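Local coordinates for TRAP dicarboxylate ABC transporter, substrate-binding protein (Roseobacter denitrificans, PDB 4OVQ) that binds beta-D-glucuronate and, as a periplasmic solute-binding protein of the TRAP type, probably delivers this sugar acid to its membrane transporter, at residues Gln60-His63 with Gly64-Gly68; Glu75-Ala79 with Gly80-Ile84; Phe87-Gly90 with Pro91-Pro94; Ser186-Phe190 with Ala191-Gln195; Tyr194-Lys198 with Thr199-Asp203. All coordinates share one frame; numbering follows the deposited sequence.

Contact 1. Residues Gln60-His63 with Gly64-Gly68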
loop_
_atom_site.group_PDB
_atom_site.type_symbol
_atom_site.label_atom_id
_atom_site.label_comp_id
_atom_site.label_asym_id
_atom_site.label_seq_id
_atom_site.Cartn_x
_atom_site.Cartn_y
_atom_site.Cartn_z
ATOM N N GLN A 60 14.902 -1.702 -16.048
ATOM C CA GLN A 60 15.259 -2.918 -15.362
ATOM C C GLN A 60 14.654 -2.947 -13.944
ATOM O O GLN A 60 15.001 -2.107 -13.086
ATOM C CB GLN A 60 16.795 -3.025 -15.279
ATOM C CG GLN A 60 17.316 -4.349 -14.739
ATOM C CD GLN A 60 18.826 -4.459 -14.863
ATOM O OE1 GLN A 60 19.470 -3.590 -15.452
ATOM N NE2 GLN A 60 19.396 -5.522 -14.307
HETATM N N MSE A 61 13.769 -3.911 -13.709
HETATM C CA MSE A 61 13.183 -4.110 -12.388
HETATM C C MSE A 61 14.064 -4.934 -11.456
HETATM O O MSE A 61 14.680 -5.915 -11.867
HETATM C CB MSE A 61 11.833 -4.803 -12.499
HETATM C CG MSE A 61 10.741 -3.985 -13.222
HETATM SE SE MSE A 61 10.363 -2.253 -12.418
HETATM C CE MSE A 61 10.092 -2.895 -10.581
ATOM N N PHE A 62 14.100 -4.498 -10.201
ATOM C CA PHE A 62 14.616 -5.284 -9.106
ATOM C C PHE A 62 13.448 -5.582 -8.177
ATOM O O PHE A 62 13.029 -4.703 -7.379
ATOM C CB PHE A 62 15.724 -4.494 -8.402
ATOM C CG PHE A 62 16.900 -4.206 -9.290
ATOM C CD1 PHE A 62 16.837 -3.205 -10.236
ATOM C CD2 PHE A 62 18.063 -4.953 -9.199
ATOM C CE1 PHE A 62 17.896 -2.939 -11.074
ATOM C CE2 PHE A 62 19.127 -4.694 -10.032
ATOM C CZ PHE A 62 19.044 -3.687 -10.973
ATOM N N HIS A 63 12.882 -6.770 -8.323
ATOM C CA HIS A 63 11.783 -7.248 -7.508
ATOM C C HIS A 63 12.299 -7.782 -6.163
ATOM O O HIS A 63 13.498 -7.794 -5.908
ATOM C CB HIS A 63 11.042 -8.355 -8.242
ATOM C CG HIS A 63 10.519 -7.935 -9.585
ATOM N ND1 HIS A 63 9.670 -6.864 -9.753
ATOM C CD2 HIS A 63 10.699 -8.463 -10.815
ATOM C CE1 HIS A 63 9.375 -6.728 -11.034
ATOM N NE2 HIS A 63 9.974 -7.701 -11.697
ATOM N N GLY A 64 11.375 -8.253 -5.330
ATOM C CA GLY A 64 11.753 -8.858 -4.064
ATOM C C GLY A 64 12.459 -7.933 -3.094
ATOM O O GLY A 64 13.088 -8.429 -2.158
ATOM N N GLY A 65 12.388 -6.609 -3.271
ATOM C CA GLY A 65 12.978 -5.705 -2.298
ATOM C C GLY A 65 14.497 -5.753 -2.185
ATOM O O GLY A 65 15.078 -5.252 -1.217
ATOM N N THR A 66 15.144 -6.335 -3.193
ATOM C CA THR A 66 16.590 -6.576 -3.102
ATOM C C THR A 66 17.364 -5.249 -3.118
ATOM O O THR A 66 18.516 -5.188 -2.687
ATOM C CB THR A 66 17.085 -7.561 -4.201
ATOM O OG1 THR A 66 16.959 -6.944 -5.476
ATOM C CG2 THR A 66 16.260 -8.895 -4.166
ATOM N N LEU A 67 16.712 -4.157 -3.520
ATOM C CA LEU A 67 17.356 -2.848 -3.458
ATOM C C LEU A 67 17.172 -2.099 -2.112
ATOM O O LEU A 67 17.850 -1.096 -1.833
ATOM C CB LEU A 67 16.862 -1.946 -4.588
ATOM C CG LEU A 67 17.392 -2.306 -5.977
ATOM C CD1 LEU A 67 16.948 -1.249 -6.978
ATOM C CD2 LEU A 67 18.908 -2.485 -5.989
ATOM N N GLY A 68 16.285 -2.597 -1.271
ATOM C CA GLY A 68 16.165 -2.034 0.059
ATOM C C GLY A 68 14.739 -1.902 0.552
ATOM O O GLY A 68 13.778 -2.330 -0.088
HETATM O O HOH W 1 13.794 -4.031 -4.838
HETATM O O HOH W 2 15.612 -8.533 -7.447
#
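Phe-62 and His-63 meet Thr-66 and Leu-67 where the edge strand 58-62 of the five-stranded sheet runs out into two overlapping beta turns. The first, from His-63 to Thr-66, is type I'; the second, type I, runs from Gly-65 to Gly-68. Gly-64 and Gly-65 both adopt the positive phi that the type I' turn needs at its two central positions.

The apolar part lies between Phe-62 and Leu-67. Leu-67 CG sits 3.7 Å from Phe-62 CB, and CD1 of the same leucine rests beside CB and the root of the ring. CD2 reaches over one face, 4.1 Å from Phe-62 CD2. The phenyl group gets there because its CG stands beside the backbone N, opposite the carbonyl carbon (chi1 -62°). Thr-66 OG1 comes up to the rim of the same ring, near its plane. Arg-27 of the neighbouring strand touches both Phe-62 and Leu-67.

Direct polar bonding is slight: Thr-66 N gives a nearly straight but long and weak hydrogen bond of 3.5 Å to His-63 O. The methyl CG2 of Thr-66 packs 3.4 Å from that same oxygen. The imidazole makes its polar bonds away from the turn, NE2 to Asp-43 and ND1 to Asn-30.

Two waters make up for the sparse direct bonds. One donates to Phe-62 O at 2.7 Å and accepts from Leu-67 N at 3.2 Å. The second donates to His-63 O at 2.7 Å and is hydrogen-bonded to Thr-66 OG1 at 2.9 Å.

Contact 2. Residues Glu75-Ala79 with Gly80-Ile84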
loop_
_atom_site.group_PDB
_atom_site.type_symbol
_atom_site.label_atom_id
_atom_site.label_comp_id
_atom_site.label_asym_id
_atom_site.label_seq_id
_atom_site.Cartn_x
_atom_site.Cartn_y
_atom_site.Cartn_z
ATOM N N GLU A 75 13.065 7.306 -0.782
ATOM C CA GLU A 75 14.091 8.331 -0.780
ATOM C C GLU A 75 14.979 8.272 -2.032
ATOM O O GLU A 75 15.396 9.320 -2.575
ATOM C CB GLU A 75 14.935 8.232 0.502
ATOM C CG GLU A 75 15.855 9.429 0.705
ATOM C CD GLU A 75 15.134 10.740 0.393
ATOM O OE1 GLU A 75 14.145 11.049 1.088
ATOM O OE2 GLU A 75 15.531 11.430 -0.585
ATOM N N GLN A 76 15.319 7.070 -2.496
ATOM C CA GLN A 76 16.159 6.953 -3.697
ATOM C C GLN A 76 15.444 7.531 -4.928
ATOM O O GLN A 76 16.060 8.191 -5.753
ATOM C CB GLN A 76 16.573 5.500 -3.958
ATOM C CG GLN A 76 17.481 4.894 -2.925
ATOM C CD GLN A 76 17.773 3.419 -3.217
ATOM O OE1 GLN A 76 18.172 3.058 -4.321
ATOM N NE2 GLN A 76 17.545 2.573 -2.229
ATOM N N VAL A 77 14.145 7.275 -5.063
ATOM C CA VAL A 77 13.399 7.822 -6.197
ATOM C C VAL A 77 13.337 9.348 -6.085
ATOM O O VAL A 77 13.607 10.060 -7.047
ATOM C CB VAL A 77 12.000 7.167 -6.339
ATOM C CG1 VAL A 77 11.170 7.867 -7.358
ATOM C CG2 VAL A 77 12.186 5.728 -6.815
ATOM N N ARG A 78 13.058 9.847 -4.898
ATOM C CA ARG A 78 12.954 11.299 -4.713
ATOM C C ARG A 78 14.300 11.973 -5.053
ATOM O O ARG A 78 14.350 13.012 -5.716
ATOM C CB ARG A 78 12.573 11.594 -3.270
ATOM C CG ARG A 78 12.234 13.032 -3.049
ATOM C CD ARG A 78 11.795 13.302 -1.628
ATOM N NE ARG A 78 11.338 14.687 -1.507
ATOM C CZ ARG A 78 11.597 15.499 -0.487
ATOM N NH1 ARG A 78 12.340 15.086 0.539
ATOM N NH2 ARG A 78 11.120 16.743 -0.503
ATOM N N ALA A 79 15.390 11.335 -4.648
ATOM C CA ALA A 79 16.736 11.867 -4.860
ATOM C C ALA A 79 17.280 11.654 -6.275
ATOM O O ALA A 79 18.361 12.161 -6.640
ATOM C CB ALA A 79 17.680 11.241 -3.838
ATOM N N GLY A 80 16.570 10.877 -7.083
ATOM C CA GLY A 80 17.021 10.575 -8.422
ATOM C C GLY A 80 18.065 9.488 -8.570
ATOM O O GLY A 80 18.605 9.294 -9.658
ATOM N N ALA A 81 18.324 8.755 -7.493
ATOM C CA ALA A 81 19.209 7.605 -7.548
ATOM C C ALA A 81 18.535 6.373 -8.183
ATOM O O ALA A 81 19.215 5.460 -8.673
ATOM C CB ALA A 81 19.677 7.288 -6.156
ATOM N N LEU A 82 17.205 6.392 -8.195
ATOM C CA LEU A 82 16.379 5.358 -8.819
ATOM C C LEU A 82 15.302 6.091 -9.577
ATOM O O LEU A 82 14.781 7.082 -9.101
ATOM C CB LEU A 82 15.742 4.544 -7.709
ATOM C CG LEU A 82 15.504 3.054 -7.810
ATOM C CD1 LEU A 82 16.761 2.344 -8.290
ATOM C CD2 LEU A 82 15.071 2.573 -6.423
ATOM N N GLU A 83 14.936 5.627 -10.757
ATOM C CA GLU A 83 13.933 6.344 -11.529
ATOM C C GLU A 83 12.491 5.955 -11.166
ATOM O O GLU A 83 11.602 6.794 -11.211
ATOM C CB GLU A 83 14.141 6.087 -13.033
ATOM C CG GLU A 83 15.491 6.625 -13.578
ATOM C CD GLU A 83 16.726 5.768 -13.234
ATOM O OE1 GLU A 83 16.639 4.645 -12.703
ATOM O OE2 GLU A 83 17.842 6.268 -13.496
ATOM N N ILE A 84 12.279 4.683 -10.855
ATOM C CA ILE A 84 10.930 4.128 -10.802
ATOM C C ILE A 84 10.728 3.335 -9.531
ATOM O O ILE A 84 11.628 2.606 -9.090
ATOM C CB ILE A 84 10.678 3.197 -12.031
ATOM C CG1 ILE A 84 10.665 4.007 -13.332
ATOM C CG2 ILE A 84 9.410 2.408 -11.844
ATOM C CD1 ILE A 84 9.463 4.903 -13.531
#
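Gly-80 closes the helix 70-79 against Gln-76 and Val-77 in a Schellman motif, the turn that leads into strand 84-88. With phi at 80° it leaves the helical path, and its N donates 3.1 Å to Val-77 O, a carbonyl that also accepts from Asn-239. A CB at these backbone angles would run into the carbonyl O of Ala-79.

Ala-81 follows with a weak hydrogen bond from its N to Gln-76 O. Leu-82 N bonds to the same oxygen at 3.2 Å, coming from well above the carbonyl plane, so one carbonyl of the last turn serves two successive amides.

The Leu-82 side chain then folds back over the helix. Its CB lies 3.9 Å from Val-77 CG2 and its CD2 3.8 Å from Gln-76 OE1, while Leu-67 and Trp-29 also pack against it. Leu-82 O is buried with no N-H or O-H partner; Val-77 CA points its hydrogen at it almost straight (174°) across 3.3 Å.

Glu-83 turns away and bonds through OE1 to the Arg-27 backbone. Ile-84 starts the strand, its carbonyl carbon 3.9 Å from Val-77 CG2.

Contact 3. Residues Phe87-Gly90 with Pro91-Pro94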
loop_
_atom_site.group_PDB
_atom_site.type_symbol
_atom_site.label_atom_id
_atom_site.label_comp_id
_atom_site.label_asym_id
_atom_site.label_seq_id
_atom_site.Cartn_x
_atom_site.Cartn_y
_atom_site.Cartn_z
ATOM N N PHE A 87 5.246 1.890 -5.330
ATOM C CA PHE A 87 5.159 2.202 -3.926
ATOM C C PHE A 87 3.705 2.136 -3.409
ATOM O O PHE A 87 2.774 2.744 -3.970
ATOM C CB PHE A 87 5.738 3.595 -3.625
ATOM C CG PHE A 87 7.187 3.738 -3.937
ATOM C CD1 PHE A 87 8.072 2.720 -3.643
ATOM C CD2 PHE A 87 7.648 4.913 -4.519
ATOM C CE1 PHE A 87 9.422 2.850 -3.937
ATOM C CE2 PHE A 87 8.984 5.074 -4.813
ATOM C CZ PHE A 87 9.868 4.047 -4.517
ATOM N N ASN A 88 3.545 1.441 -2.289
ATOM C CA ASN A 88 2.331 1.582 -1.480
ATOM C C ASN A 88 2.279 3.001 -0.914
ATOM O O ASN A 88 3.313 3.551 -0.519
ATOM C CB ASN A 88 2.433 0.608 -0.329
ATOM C CG ASN A 88 1.151 0.473 0.481
ATOM O OD1 ASN A 88 0.994 1.130 1.525
ATOM N ND2 ASN A 88 0.285 -0.444 0.076
ATOM N N LEU A 89 1.108 3.618 -0.853
ATOM C CA LEU A 89 1.052 5.000 -0.342
ATOM C C LEU A 89 1.274 5.132 1.160
ATOM O O LEU A 89 1.559 6.218 1.639
ATOM C CB LEU A 89 -0.234 5.709 -0.778
ATOM C CG LEU A 89 0.018 6.598 -1.998
ATOM C CD1 LEU A 89 0.398 5.815 -3.228
ATOM C CD2 LEU A 89 -1.197 7.499 -2.274
ATOM N N GLY A 90 1.173 4.024 1.895
ATOM C CA GLY A 90 1.406 4.037 3.334
ATOM C C GLY A 90 2.699 4.703 3.755
ATOM O O GLY A 90 2.715 5.667 4.508
ATOM N N PRO A 91 3.823 4.208 3.258
ATOM C CA PRO A 91 5.130 4.811 3.587
ATOM C C PRO A 91 5.417 6.141 2.879
ATOM O O PRO A 91 6.375 6.828 3.249
ATOM C CB PRO A 91 6.126 3.719 3.176
ATOM C CG PRO A 91 5.295 2.465 3.015
ATOM C CD PRO A 91 3.971 2.934 2.551
ATOM N N ILE A 92 4.592 6.500 1.894
ATOM C CA ILE A 92 4.665 7.848 1.293
ATOM C C ILE A 92 4.029 8.928 2.181
ATOM O O ILE A 92 4.430 10.117 2.137
ATOM C CB ILE A 92 4.043 7.879 -0.118
ATOM C CG1 ILE A 92 4.853 6.962 -1.056
ATOM C CG2 ILE A 92 3.949 9.318 -0.642
ATOM C CD1 ILE A 92 4.334 6.880 -2.411
ATOM N N GLY A 93 3.117 8.529 3.054
ATOM C CA GLY A 93 2.351 9.497 3.827
ATOM C C GLY A 93 3.197 10.414 4.679
ATOM O O GLY A 93 2.902 11.603 4.748
ATOM N N PRO A 94 4.230 9.872 5.328
ATOM C CA PRO A 94 5.017 10.774 6.192
ATOM C C PRO A 94 5.741 11.862 5.387
ATOM O O PRO A 94 6.023 12.921 5.951
ATOM C CB PRO A 94 6.004 9.830 6.858
ATOM C CG PRO A 94 5.225 8.477 6.931
ATOM C CD PRO A 94 4.541 8.445 5.571
#
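Ile-92 sets CG1 beside its backbone N (chi1 -63°) and runs on straight from there (chi2 178°), which carries CD1 to Phe-87 CB, 3.8 Å away, and to 4.2 Å from Leu-89 CD1. Asn-88 swings its CG opposite the backbone N (chi1 -171°), which brings the amide forward over the start of the short, weakly bonded helix 89-92. There OD1 accepts from Gly-90 N at 2.9 Å, the donor lying above the amide plane: a side-chain N-cap.

Pro-91 has no N-H to offer. Its CD instead packs 3.6 Å from Asn-88 OD1, the two side chains crossing at about a right angle. Further on, Leu-89 O receives only weak bonds from Ile-92 N and Gly-93 N, whereas Gly-93 N makes a better one, 3.2 Å, to Gly-90 O.

Around this turn Phe-87 packs on Val-77 and Gln-70, and Ile-92 on Met-130. Asn-88 ND2 is bonded to Glu-234 OE2, a binding-site oxygen that also holds the bound glucuronate. With OD1 committed to the cap and ND2 to the carboxylate, the amide orientation is set from both ends, so the helix start probably helps to position Asn-88 and Glu-234 beside the sugar acid.

Contact 4. Residues Ser186-Phe190 with Ala191-Gln195. With BDP (beta-D-glucopyranuronic acid), chain C.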
loop_
_atom_site.group_PDB
_atom_site.type_symbol
_atom_site.label_atom_id
_atom_site.label_comp_id
_atom_site.label_asym_id
_atom_site.label_seq_id
_atom_site.Cartn_x
_atom_site.Cartn_y
_atom_site.Cartn_z
ATOM N N SER A 186 4.517 -1.840 16.487
ATOM C CA SER A 186 5.912 -2.047 16.194
ATOM C C SER A 186 6.164 -1.752 14.733
ATOM O O SER A 186 5.943 -2.597 13.866
ATOM C CB SER A 186 6.289 -3.470 16.517
ATOM O OG SER A 186 7.663 -3.614 16.347
ATOM N N PRO A 187 6.596 -0.533 14.435
ATOM C CA PRO A 187 6.920 -0.260 13.039
ATOM C C PRO A 187 8.163 -1.023 12.626
ATOM O O PRO A 187 9.181 -1.011 13.330
ATOM C CB PRO A 187 7.209 1.239 13.005
ATOM C CG PRO A 187 6.675 1.775 14.313
ATOM C CD PRO A 187 6.751 0.654 15.289
HETATM N N MSE A 188 8.096 -1.664 11.465
HETATM C CA MSE A 188 9.169 -2.548 11.070
HETATM C C MSE A 188 9.110 -2.763 9.573
HETATM O O MSE A 188 8.034 -2.826 8.972
HETATM C CB MSE A 188 8.953 -3.890 11.798
HETATM C CG MSE A 188 9.954 -4.918 11.533
HETATM SE SE MSE A 188 9.494 -6.633 12.387
HETATM C CE MSE A 188 9.125 -6.099 14.056
ATOM N N ALA A 189 10.281 -2.922 8.970
ATOM C CA ALA A 189 10.401 -3.247 7.568
ATOM C C ALA A 189 9.658 -4.542 7.242
ATOM O O ALA A 189 9.755 -5.506 7.974
ATOM C CB ALA A 189 11.869 -3.375 7.215
ATOM N N PHE A 190 8.975 -4.560 6.112
ATOM C CA PHE A 190 8.193 -5.692 5.665
ATOM C C PHE A 190 9.013 -6.969 5.644
ATOM O O PHE A 190 8.512 -8.024 6.003
ATOM C CB PHE A 190 7.663 -5.363 4.268
ATOM C CG PHE A 190 6.579 -6.267 3.758
ATOM C CD1 PHE A 190 5.523 -6.665 4.551
ATOM C CD2 PHE A 190 6.623 -6.699 2.428
ATOM C CE1 PHE A 190 4.492 -7.467 3.991
ATOM C CE2 PHE A 190 5.609 -7.503 1.903
ATOM C CZ PHE A 190 4.582 -7.878 2.692
ATOM N N ALA A 191 10.269 -6.862 5.199
ATOM C CA ALA A 191 11.133 -8.021 5.019
ATOM C C ALA A 191 11.371 -8.761 6.340
ATOM O O ALA A 191 11.602 -9.981 6.317
ATOM C CB ALA A 191 12.479 -7.588 4.423
ATOM N N GLU A 192 11.291 -8.032 7.446
ATOM C CA GLU A 192 11.685 -8.556 8.767
ATOM C C GLU A 192 10.501 -9.148 9.538
ATOM O O GLU A 192 10.654 -9.758 10.587
ATOM C CB GLU A 192 12.366 -7.463 9.564
ATOM C CG GLU A 192 13.739 -7.201 9.019
ATOM C CD GLU A 192 14.539 -6.289 9.873
ATOM O OE1 GLU A 192 13.911 -5.433 10.523
ATOM O OE2 GLU A 192 15.797 -6.407 9.883
ATOM N N VAL A 193 9.313 -9.019 8.973
ATOM C CA VAL A 193 8.096 -9.453 9.670
ATOM C C VAL A 193 8.000 -10.996 9.900
ATOM O O VAL A 193 7.606 -11.430 10.983
ATOM C CB VAL A 193 6.846 -8.915 8.971
ATOM C CG1 VAL A 193 5.587 -9.391 9.731
ATOM C CG2 VAL A 193 6.920 -7.374 8.873
ATOM N N TYR A 194 8.353 -11.818 8.915
ATOM C CA TYR A 194 8.300 -13.264 9.067
ATOM C C TYR A 194 9.105 -13.743 10.273
ATOM O O TYR A 194 8.582 -14.475 11.110
ATOM C CB TYR A 194 8.830 -13.897 7.801
ATOM C CG TYR A 194 8.794 -15.411 7.800
ATOM C CD1 TYR A 194 7.675 -16.089 7.361
ATOM C CD2 TYR A 194 9.892 -16.153 8.225
ATOM C CE1 TYR A 194 7.627 -17.471 7.328
ATOM C CE2 TYR A 194 9.863 -17.577 8.208
ATOM C CZ TYR A 194 8.717 -18.208 7.761
ATOM O OH TYR A 194 8.648 -19.586 7.719
ATOM N N GLN A 195 10.369 -13.329 10.367
ATOM C CA GLN A 195 11.191 -13.727 11.499
ATOM C C GLN A 195 10.590 -13.232 12.817
ATOM O O GLN A 195 10.603 -13.952 13.810
ATOM C CB GLN A 195 12.623 -13.215 11.286
ATOM C CG GLN A 195 13.578 -13.480 12.442
ATOM C CD GLN A 195 13.944 -14.929 12.559
ATOM O OE1 GLN A 195 13.606 -15.733 11.705
ATOM N NE2 GLN A 195 14.629 -15.278 13.640
HETATM C C1 BDP C . 1.849 -4.621 1.130
HETATM C C2 BDP C . 2.316 -3.578 0.149
HETATM C C3 BDP C . 3.776 -3.501 0.263
HETATM C C4 BDP C . 4.168 -3.132 1.654
HETATM C C5 BDP C . 3.615 -4.135 2.640
HETATM C C6 BDP C . 3.938 -3.786 4.101
HETATM O O2 BDP C . 1.960 -4.098 -1.177
HETATM O O3 BDP C . 4.162 -2.360 -0.591
HETATM O O4 BDP C . 5.653 -3.072 1.762
HETATM O O5 BDP C . 2.206 -4.260 2.507
HETATM O O6A BDP C . 5.051 -3.244 4.371
HETATM O O1 BDP C . 0.460 -4.780 1.140
HETATM O O6B BDP C . 3.104 -4.222 4.932
HETATM O O HOH W 3 12.776 -2.868 10.566
HETATM O O HOH W 4 8.225 -10.724 6.104
#
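Phe-190, bonded through its backbone to Val-193 in the link from strand 184-187 to helix 193-199 of this alpha/beta binding protein, offers one face of its ring to the bound beta-D-glucuronate. The sugar carbon C5 stands 3.6 Å above the ring plane, over the centre, with its hydrogen directed at the ring, as in a CH-pi contact. The carboxylate carbon C6 comes to 3.3 Å from Phe-190 CD1. A first torsion of -167° swings the ring away from the following turn and into the pocket, where Arg-167, Arg-146 and Asn-207 are among the residues hydrogen-bonded to the ligand.

Two successive i+3 to i bonds lead into the helix: Glu-192 N to Ala-189 O at 3.0 Å, then Val-193 N to Phe-190 O at 3.2 Å. Val-193 CG2 is tucked against both accepting carbonyls and also touches Arg-167.

Met-188, a selenomethionine, lies across the Glu-192 side chain at about a right angle, its CG 4.0 Å from Glu-192 CB and its SE 3.8 Å from Glu-192 O. Its own carbonyl holds Arg-167 NE, a second-shell bond that probably steadies this ligand-binding guanidinium.

Waters finish the turn. One links Ala-189 N to Glu-192 OE1; another donates to Phe-190 O at 2.7 Å and accepts from Tyr-194 N at 3.0 Å.

Contact 5. Residues Tyr194-Lys198 with Thr199-Asp203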
loop_
_atom_site.group_PDB
_atom_site.type_symbol
_atom_site.label_atom_id
_atom_site.label_comp_id
_atom_site.label_asym_id
_atom_site.label_seq_id
_atom_site.Cartn_x
_atom_site.Cartn_y
_atom_site.Cartn_z
ATOM N N TYR A 194 8.353 -11.818 8.915
ATOM C CA TYR A 194 8.300 -13.264 9.067
ATOM C C TYR A 194 9.105 -13.743 10.273
ATOM O O TYR A 194 8.582 -14.475 11.110
ATOM C CB TYR A 194 8.830 -13.897 7.801
ATOM C CG TYR A 194 8.794 -15.411 7.800
ATOM C CD1 TYR A 194 7.675 -16.089 7.361
ATOM C CD2 TYR A 194 9.892 -16.153 8.225
ATOM C CE1 TYR A 194 7.627 -17.471 7.328
ATOM C CE2 TYR A 194 9.863 -17.577 8.208
ATOM C CZ TYR A 194 8.717 -18.208 7.761
ATOM O OH TYR A 194 8.648 -19.586 7.719
ATOM N N GLN A 195 10.369 -13.329 10.367
ATOM C CA GLN A 195 11.191 -13.727 11.499
ATOM C C GLN A 195 10.590 -13.232 12.817
ATOM O O GLN A 195 10.603 -13.952 13.810
ATOM C CB GLN A 195 12.623 -13.215 11.286
ATOM C CG GLN A 195 13.578 -13.480 12.442
ATOM C CD GLN A 195 13.944 -14.929 12.559
ATOM O OE1 GLN A 195 13.606 -15.733 11.705
ATOM N NE2 GLN A 195 14.629 -15.278 13.640
ATOM N N ALA A 196 10.083 -12.008 12.833
ATOM C CA ALA A 196 9.573 -11.427 14.054
ATOM C C ALA A 196 8.361 -12.192 14.546
ATOM O O ALA A 196 8.196 -12.354 15.747
ATOM C CB ALA A 196 9.243 -9.939 13.856
ATOM N N LEU A 197 7.488 -12.629 13.638
ATOM C CA LEU A 197 6.339 -13.444 14.012
ATOM C C LEU A 197 6.787 -14.822 14.496
ATOM O O LEU A 197 6.241 -15.350 15.477
ATOM C CB LEU A 197 5.412 -13.602 12.817
ATOM C CG LEU A 197 4.613 -12.387 12.367
ATOM C CD1 LEU A 197 3.960 -12.637 10.992
ATOM C CD2 LEU A 197 3.565 -12.078 13.436
ATOM N N LYS A 198 7.767 -15.401 13.790
ATOM C CA LYS A 198 8.349 -16.697 14.132
ATOM C C LYS A 198 8.869 -16.738 15.569
ATOM O O LYS A 198 8.578 -17.679 16.326
ATOM C CB LYS A 198 9.479 -17.028 13.153
ATOM C CG LYS A 198 10.068 -18.404 13.347
ATOM C CD LYS A 198 11.255 -18.637 12.425
ATOM C CE LYS A 198 11.698 -20.092 12.423
ATOM N NZ LYS A 198 10.719 -20.941 11.701
ATOM N N THR A 199 9.641 -15.726 15.951
ATOM C CA THR A 199 10.285 -15.692 17.263
ATOM C C THR A 199 9.442 -15.028 18.364
ATOM O O THR A 199 9.790 -15.075 19.534
ATOM C CB THR A 199 11.584 -14.919 17.191
ATOM O OG1 THR A 199 11.306 -13.553 16.826
ATOM C CG2 THR A 199 12.510 -15.544 16.187
ATOM N N GLY A 200 8.303 -14.446 17.995
ATOM C CA GLY A 200 7.453 -13.811 18.990
ATOM C C GLY A 200 7.836 -12.386 19.360
ATOM O O GLY A 200 7.297 -11.839 20.355
ATOM N N VAL A 201 8.762 -11.780 18.609
ATOM C CA VAL A 201 9.081 -10.370 18.774
ATOM C C VAL A 201 7.853 -9.492 18.506
ATOM O O VAL A 201 7.684 -8.458 19.167
ATOM C CB VAL A 201 10.259 -9.960 17.877
ATOM C CG1 VAL A 201 10.401 -8.452 17.805
ATOM C CG2 VAL A 201 11.553 -10.606 18.384
ATOM N N VAL A 202 7.004 -9.902 17.560
ATOM C CA VAL A 202 5.664 -9.326 17.458
ATOM C C VAL A 202 4.671 -10.468 17.522
ATOM O O VAL A 202 5.019 -11.610 17.261
ATOM C CB VAL A 202 5.451 -8.469 16.164
ATOM C CG1 VAL A 202 6.347 -7.240 16.185
ATOM C CG2 VAL A 202 5.715 -9.265 14.887
ATOM N N ASP A 203 3.445 -10.163 17.921
ATOM C CA ASP A 203 2.391 -11.158 18.001
ATOM C C ASP A 203 1.613 -11.269 16.698
ATOM O O ASP A 203 1.060 -12.311 16.393
ATOM C CB ASP A 203 1.395 -10.768 19.098
ATOM C CG ASP A 203 2.027 -10.733 20.493
ATOM O OD1 ASP A 203 2.869 -11.615 20.833
ATOM O OD2 ASP A 203 1.708 -9.806 21.279
HETATM O O HOH W 5 4.095 -14.244 16.854
#
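The flat amide of Gln-195 has the methyl CG2 of Thr-199 above its plane, at the nitrogen end, 3.3 Å from NE2. Bending at chi2 (72°) turns the glutamine toward the C-terminal end of its own helix to make this contact. The backbone carbonyl of Gln-195 is bonded to the same residue: Thr-199 N donates to its O at 2.9 Å, tilted only 19° from the carbonyl plane.

This is the C-terminal end of helix 193-199, where the chain turns toward strand 204-207. Gly-200 breaks the helix with positive phi, and its N makes a weak 3.4 Å bond to Leu-197 O. Thr-199 OG1 also lies 3.1 Å from Gln-195 O, a bond that is not settled because its one proton has another acceptor within reach. Val-202 N then bonds back to Ala-196 O at 3.3 Å, nearly straight (169°), drawing the outgoing chain against the last turn.

That return brings Val-202 onto the buried side of the helix. Its CG2 settles between two helix side chains, 3.7 Å from Ala-196 CB and 3.8 Å from Leu-197 CD2. Met-188 packs on both Ala-196 and Val-202, and His-217 and Val-220 touch Leu-197. Asp-203 points away to a salt bridge with Lys-165, while its carbonyl O lies 3.9 Å from Leu-197 CD2.

Overall arrangement
The contacts come in order along the chain; contacts 1 to 3 are in series, and contacts 4 and 5 overlap at Tyr-194 and Gln-195. Contacts 1, 2 and 3 belong to the five-stranded sheet and its connections, joined by Leu-67 packing on Leu-82 and Val-77 on Phe-87. Contacts 4 and 5 share helix 193-199, with centres about 8 Å apart, while those of contacts 2 and 5 are about 31 Å apart. Contacts 3 and 4, centres about 16 Å apart, each supply a pocket residue: Asn-88 from the end of strand 84-88, Phe-190 from the link into helix 193-199. This is consistent with glucuronate held between two alpha/beta lobes, as in other solute-binding proteins.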